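Local coordinates for protein heme oxygenase (Chlamydomonas reinhardtii, PDB 4RAJ) that probably catalyses the oxidative opening of heme to biliverdin and is captured here without heme, at residues Gln147-Ala152 and Ser189-Gln194; Asn40-Ala45 and Ile224-Pro229. One frame throughout, in Å; residues are numbered along the deposited sequence.

Contact 1: Gln147-Ala152 and Ser189-Gln194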
loop_
_atom_site.group_PDB
_atom_site.type_symbol
_atom_site.label_atom_id
_atom_site.label_comp_id
_atom_site.label_asym_id
_atom_site.label_seq_id
_atom_site.Cartn_x
_atom_site.Cartn_y
_atom_site.Cartn_z
ATOM N N GLN A 147 3.311 2.146 -2.263
ATOM C CA GLN A 147 2.461 1.405 -1.331
ATOM C C GLN A 147 3.127 0.139 -0.820
ATOM O O GLN A 147 3.260 -0.066 0.382
ATOM C CB GLN A 147 1.133 1.038 -2.004
ATOM C CG GLN A 147 0.350 2.242 -2.601
ATOM C CD GLN A 147 -0.315 3.087 -1.540
ATOM O OE1 GLN A 147 -0.040 2.936 -0.351
ATOM N NE2 GLN A 147 -1.216 3.983 -1.960
ATOM N N HIS A 148 3.533 -0.728 -1.735
ATOM C CA HIS A 148 4.040 -2.027 -1.308
ATOM C C HIS A 148 5.376 -1.940 -0.604
ATOM O O HIS A 148 5.657 -2.717 0.301
ATOM C CB HIS A 148 4.151 -2.962 -2.501
ATOM C CG HIS A 148 2.834 -3.451 -2.987
ATOM N ND1 HIS A 148 2.080 -2.760 -3.911
ATOM C CD2 HIS A 148 2.128 -4.563 -2.673
ATOM C CE1 HIS A 148 0.966 -3.432 -4.151
ATOM N NE2 HIS A 148 0.968 -4.526 -3.410
ATOM N N LEU A 149 6.210 -0.998 -1.015
ATOM C CA LEU A 149 7.552 -0.939 -0.454
ATOM C C LEU A 149 7.523 -0.295 0.936
ATOM O O LEU A 149 8.339 -0.621 1.799
ATOM C CB LEU A 149 8.501 -0.199 -1.408
ATOM C CG LEU A 149 9.274 -1.121 -2.370
ATOM C CD1 LEU A 149 8.362 -2.044 -3.163
ATOM C CD2 LEU A 149 10.170 -0.331 -3.317
ATOM N N ALA A 150 6.551 0.576 1.173
ATOM C CA ALA A 150 6.383 1.159 2.506
ATOM C C ALA A 150 5.915 0.103 3.509
ATOM O O ALA A 150 6.357 0.102 4.662
ATOM C CB ALA A 150 5.412 2.336 2.460
ATOM N N MET A 151 5.039 -0.807 3.073
ATOM C CA MET A 151 4.593 -1.900 3.947
ATOM C C MET A 151 5.764 -2.763 4.394
ATOM O O MET A 151 5.800 -3.245 5.543
ATOM C CB MET A 151 3.544 -2.756 3.235
ATOM C CG MET A 151 2.279 -1.956 2.928
ATOM S SD MET A 151 1.406 -1.526 4.457
ATOM C CE MET A 151 1.120 -3.199 5.025
ATOM N N ALA A 152 6.715 -2.949 3.477
ATOM C CA ALA A 152 7.908 -3.766 3.728
ATOM C C ALA A 152 8.925 -3.026 4.603
ATOM O O ALA A 152 9.886 -3.621 5.108
ATOM C CB ALA A 152 8.548 -4.176 2.404
ATOM N N SER A 189 14.445 -4.492 -2.240
ATOM C CA SER A 189 15.634 -4.137 -3.013
ATOM C C SER A 189 15.524 -4.646 -4.457
ATOM O O SER A 189 15.955 -3.969 -5.393
ATOM C CB SER A 189 16.904 -4.683 -2.358
ATOM O OG SER A 189 16.958 -6.094 -2.454
ATOM N N ALA A 190 14.939 -5.830 -4.629
ATOM C CA ALA A 190 14.755 -6.406 -5.962
ATOM C C ALA A 190 13.817 -5.552 -6.811
ATOM O O ALA A 190 14.054 -5.334 -8.001
ATOM C CB ALA A 190 14.224 -7.835 -5.862
ATOM N N PHE A 191 12.729 -5.092 -6.211
ATOM C CA PHE A 191 11.807 -4.235 -6.946
ATOM C C PHE A 191 12.479 -2.912 -7.296
ATOM O O PHE A 191 12.349 -2.431 -8.418
ATOM C CB PHE A 191 10.528 -3.970 -6.161
ATOM C CG PHE A 191 9.539 -3.145 -6.925
ATOM C CD1 PHE A 191 9.564 -1.755 -6.855
ATOM C CD2 PHE A 191 8.630 -3.756 -7.782
ATOM C CE1 PHE A 191 8.672 -0.984 -7.597
ATOM C CE2 PHE A 191 7.741 -2.989 -8.533
ATOM C CZ PHE A 191 7.760 -1.605 -8.430
ATOM N N LYS A 192 13.181 -2.320 -6.334
ATOM C CA LYS A 192 13.861 -1.050 -6.580
ATOM C C LYS A 192 14.840 -1.143 -7.739
ATOM O O LYS A 192 14.861 -0.290 -8.616
ATOM C CB LYS A 192 14.625 -0.574 -5.350
ATOM C CG LYS A 192 13.828 0.208 -4.359
ATOM C CD LYS A 192 14.780 1.154 -3.668
ATOM C CE LYS A 192 14.089 1.976 -2.617
ATOM N NZ LYS A 192 14.206 1.295 -1.301
ATOM N N LYS A 193 15.664 -2.180 -7.721
ATOM C CA LYS A 193 16.671 -2.371 -8.758
ATOM C C LYS A 193 16.039 -2.472 -10.137
ATOM O O LYS A 193 16.472 -1.807 -11.080
ATOM C CB LYS A 193 17.498 -3.625 -8.462
ATOM C CG LYS A 193 18.571 -3.934 -9.496
ATOM C CD LYS A 193 19.703 -4.738 -8.862
ATOM C CE LYS A 193 20.694 -5.208 -9.902
ATOM N NZ LYS A 193 20.026 -6.111 -10.874
ATOM N N GLN A 194 15.001 -3.290 -10.255
ATOM C CA GLN A 194 14.325 -3.430 -11.535
ATOM C C GLN A 194 13.557 -2.169 -11.926
ATOM O O GLN A 194 13.546 -1.799 -13.094
ATOM C CB GLN A 194 13.371 -4.617 -11.528
ATOM C CG GLN A 194 12.701 -4.824 -12.876
ATOM C CD GLN A 194 12.027 -6.170 -12.995
ATOM O OE1 GLN A 194 11.876 -6.893 -12.010
ATOM N NE2 GLN A 194 11.625 -6.521 -14.211
#
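Gln147 NE2 is gripped by two groups, Asn221 OD1 and Tyr125 OH, on the side of its helix that faces away from the apolar meeting of Leu149 with Phe191 and Lys192. In the all-helical heme oxygenase fold, helix 140-151 probably corresponds to the distal helix over the heme pocket, and helix 184-200 packs against it. No hydrogen bond spans the two segments; Leu149 does the work with both methyls. Its CD1 lies 3.9 Å from Phe191 CD1 and 4.1 Å from Phe191 CG, while CD2 also approaches Phe191 CD1 at 3.9 Å, so the isopropyl fork straddles ring atom CD1, coming at the ring obliquely. Phe191 reaches this fork because its CG stands opposite the backbone N (chi1 -177°), swinging the ring toward helix 140-151, and rings of Phe85 and Phe195 close round it. Cutting Leu149 back to an alanine would remove both methyls and is likely to open a gap beside Phe191 CD1 and Lys192 CG. Lys192 contributes aliphatic carbon and not charge: its chain bends only near the ammonium (chi4 93°), and it is CG that lies 3.8 Å from Leu149 CD2.

Contact 2: Asn40-Ala45 and Ile224-Pro229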
loop_
_atom_site.group_PDB
_atom_site.type_symbol
_atom_site.label_atom_id
_atom_site.label_comp_id
_atom_site.label_asym_id
_atom_site.label_seq_id
_atom_site.Cartn_x
_atom_site.Cartn_y
_atom_site.Cartn_z
ATOM N N ASN A 40 1.267 9.073 12.342
ATOM C CA ASN A 40 1.634 9.031 13.754
ATOM C C ASN A 40 0.593 9.705 14.657
ATOM O O ASN A 40 0.338 9.239 15.763
ATOM C CB ASN A 40 3.011 9.664 13.993
ATOM C CG ASN A 40 4.128 8.927 13.269
ATOM O OD1 ASN A 40 4.838 9.493 12.454
ATOM N ND2 ASN A 40 4.241 7.637 13.531
ATOM N N ALA A 41 -0.012 10.790 14.191
ATOM C CA ALA A 41 -1.027 11.484 14.995
ATOM C C ALA A 41 -2.267 10.634 15.226
ATOM O O ALA A 41 -3.058 10.920 16.130
ATOM C CB ALA A 41 -1.423 12.781 14.350
ATOM N N ARG A 42 -2.452 9.607 14.402
ATOM C CA ARG A 42 -3.645 8.772 14.510
ATOM C C ARG A 42 -3.369 7.390 15.118
ATOM O O ARG A 42 -4.287 6.734 15.580
ATOM C CB ARG A 42 -4.301 8.630 13.145
ATOM C CG ARG A 42 -5.192 9.837 12.818
ATOM C CD ARG A 42 -5.663 9.828 11.383
ATOM N NE ARG A 42 -6.391 11.050 11.038
ATOM C CZ ARG A 42 -5.827 12.244 10.841
ATOM N NH1 ARG A 42 -4.511 12.403 10.964
ATOM N NH2 ARG A 42 -6.585 13.289 10.532
ATOM N N LEU A 43 -2.108 6.972 15.136
ATOM C CA LEU A 43 -1.726 5.699 15.750
ATOM C C LEU A 43 -2.201 5.523 17.174
ATOM O O LEU A 43 -2.735 4.467 17.518
ATOM C CB LEU A 43 -0.216 5.535 15.747
ATOM C CG LEU A 43 0.393 5.314 14.382
ATOM C CD1 LEU A 43 1.886 5.096 14.538
ATOM C CD2 LEU A 43 -0.287 4.142 13.708
ATOM N N ILE A 44 -1.974 6.530 18.017
ATOM C CA ILE A 44 -2.348 6.411 19.420
ATOM C C ILE A 44 -3.850 6.216 19.526
ATOM O O ILE A 44 -4.335 5.404 20.316
ATOM C CB ILE A 44 -1.897 7.642 20.253
ATOM C CG1 ILE A 44 -0.495 7.408 20.799
ATOM C CG2 ILE A 44 -2.817 7.873 21.441
ATOM C CD1 ILE A 44 -0.373 6.127 21.583
ATOM N N ALA A 45 -4.585 6.941 18.688
ATOM C CA ALA A 45 -6.030 6.792 18.656
ATOM C C ALA A 45 -6.391 5.364 18.263
ATOM O O ALA A 45 -7.214 4.729 18.904
ATOM C CB ALA A 45 -6.655 7.790 17.686
ATOM N N ILE A 224 -7.621 9.383 2.282
ATOM C CA ILE A 224 -8.284 8.216 2.868
ATOM C C ILE A 224 -8.126 8.212 4.394
ATOM O O ILE A 224 -9.083 7.965 5.140
ATOM C CB ILE A 224 -7.730 6.934 2.244
ATOM C CG1 ILE A 224 -8.128 6.885 0.760
ATOM C CG2 ILE A 224 -8.228 5.694 2.968
ATOM C CD1 ILE A 224 -7.418 5.803 -0.051
ATOM N N ILE A 225 -6.920 8.516 4.850
ATOM C CA ILE A 225 -6.651 8.631 6.280
ATOM C C ILE A 225 -7.497 9.723 6.944
ATOM O O ILE A 225 -8.081 9.521 8.013
ATOM C CB ILE A 225 -5.163 8.913 6.521
ATOM C CG1 ILE A 225 -4.339 7.682 6.139
ATOM C CG2 ILE A 225 -4.907 9.245 7.978
ATOM C CD1 ILE A 225 -2.876 7.969 5.962
ATOM N N LYS A 226 -7.580 10.880 6.298
ATOM C CA LYS A 226 -8.302 12.004 6.892
ATOM C C LYS A 226 -9.806 11.772 6.901
ATOM O O LYS A 226 -10.512 12.286 7.767
ATOM C CB LYS A 226 -7.965 13.300 6.152
ATOM C CG LYS A 226 -6.607 13.838 6.552
ATOM C CD LYS A 226 -6.336 15.203 5.952
ATOM C CE LYS A 226 -6.164 15.103 4.449
ATOM N NZ LYS A 226 -5.507 16.325 3.899
ATOM N N ALA A 227 -10.292 10.977 5.956
ATOM C CA ALA A 227 -11.725 10.720 5.845
ATOM C C ALA A 227 -12.202 9.680 6.859
ATOM O O ALA A 227 -13.403 9.486 7.036
ATOM C CB ALA A 227 -12.074 10.270 4.422
ATOM N N PHE A 228 -11.264 9.013 7.524
ATOM C CA PHE A 228 -11.611 7.942 8.454
ATOM C C PHE A 228 -12.194 8.540 9.726
ATOM O O PHE A 228 -11.607 9.448 10.316
ATOM C CB PHE A 228 -10.388 7.067 8.792
ATOM C CG PHE A 228 -10.702 5.925 9.746
ATOM C CD1 PHE A 228 -11.339 4.772 9.291
ATOM C CD2 PHE A 228 -10.364 6.006 11.091
ATOM C CE1 PHE A 228 -11.636 3.721 10.165
ATOM C CE2 PHE A 228 -10.655 4.957 11.973
ATOM C CZ PHE A 228 -11.290 3.815 11.507
ATOM N N PRO A 229 -13.372 8.045 10.137
ATOM C CA PRO A 229 -14.093 8.581 11.298
ATOM C C PRO A 229 -13.503 8.135 12.638
ATOM O O PRO A 229 -13.842 7.063 13.143
ATOM C CB PRO A 229 -15.508 8.026 11.114
ATOM C CG PRO A 229 -15.309 6.743 10.361
ATOM C CD PRO A 229 -14.131 6.982 9.450
#
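Arg42 is the residue of 40-45 that reaches across to Ile225 and Lys226 in the last turn of helix 204-227. Its CB already points toward that helix, and the chain runs extended from CG to NE, which carries CD to within 3.5 Å of Ile225 CG2, a close methylene-to-methyl contact. NE follows at 3.9 Å from the same methyl. It also passes 3.8 Å from Ile225 O, too far for a hydrogen bond, and that oxygen accepts a bond from Phe228 N instead. Beyond NE the guanidinium turns out of line (chi4 74°), and NH1 finds its acceptor in Leu38 O, one turn back in its own helix. NH2 lies 4.0 Å from Lys226 CG, which approaches the guanidinium obliquely.

The example is a helix-to-helix contact of the heme oxygenase fold: helix 29-47, probably the proximal helix of the heme pocket, meets the C-terminal end of helix 204-227 near the surface. The partial negative charge of that helix end would probably favour a cation here. Lys226 offers only its aliphatic part, since a bend (chi3 -69°) leads its ammonium away, with NZ 7.4 Å from Arg42 NH2. Ile225 also lines the pocket that holds a polyether molecule, probably from the crystallisation liquor. Further along, Ala45 and Arg42 both touch Leu230, just past the second segment.

Overall arrangement
From the N terminus the chain first passes through 40-45 in helix 29-47, whose partner comes 179 residues later. Before that loop is closed, 147-152 and 189-194 pair to form contact 1, so this shorter loop is nested inside the long one and the two do not cross. Helix 204-227 then follows helix 184-200 and brings 224-229 back to helix 29-47, closing contact 2. The contacts lie on opposite sides of the chain's centre, their own centres 24 Å apart. Contact 1 is a buried meeting of helices 140-151 and 184-200, and contact 2 ties helix 29-47, near the start of the chain, to the end of helix 204-227, the last helix. Segments 147-152 and 224-229 both hold residues of the pocket occupied by the polyether.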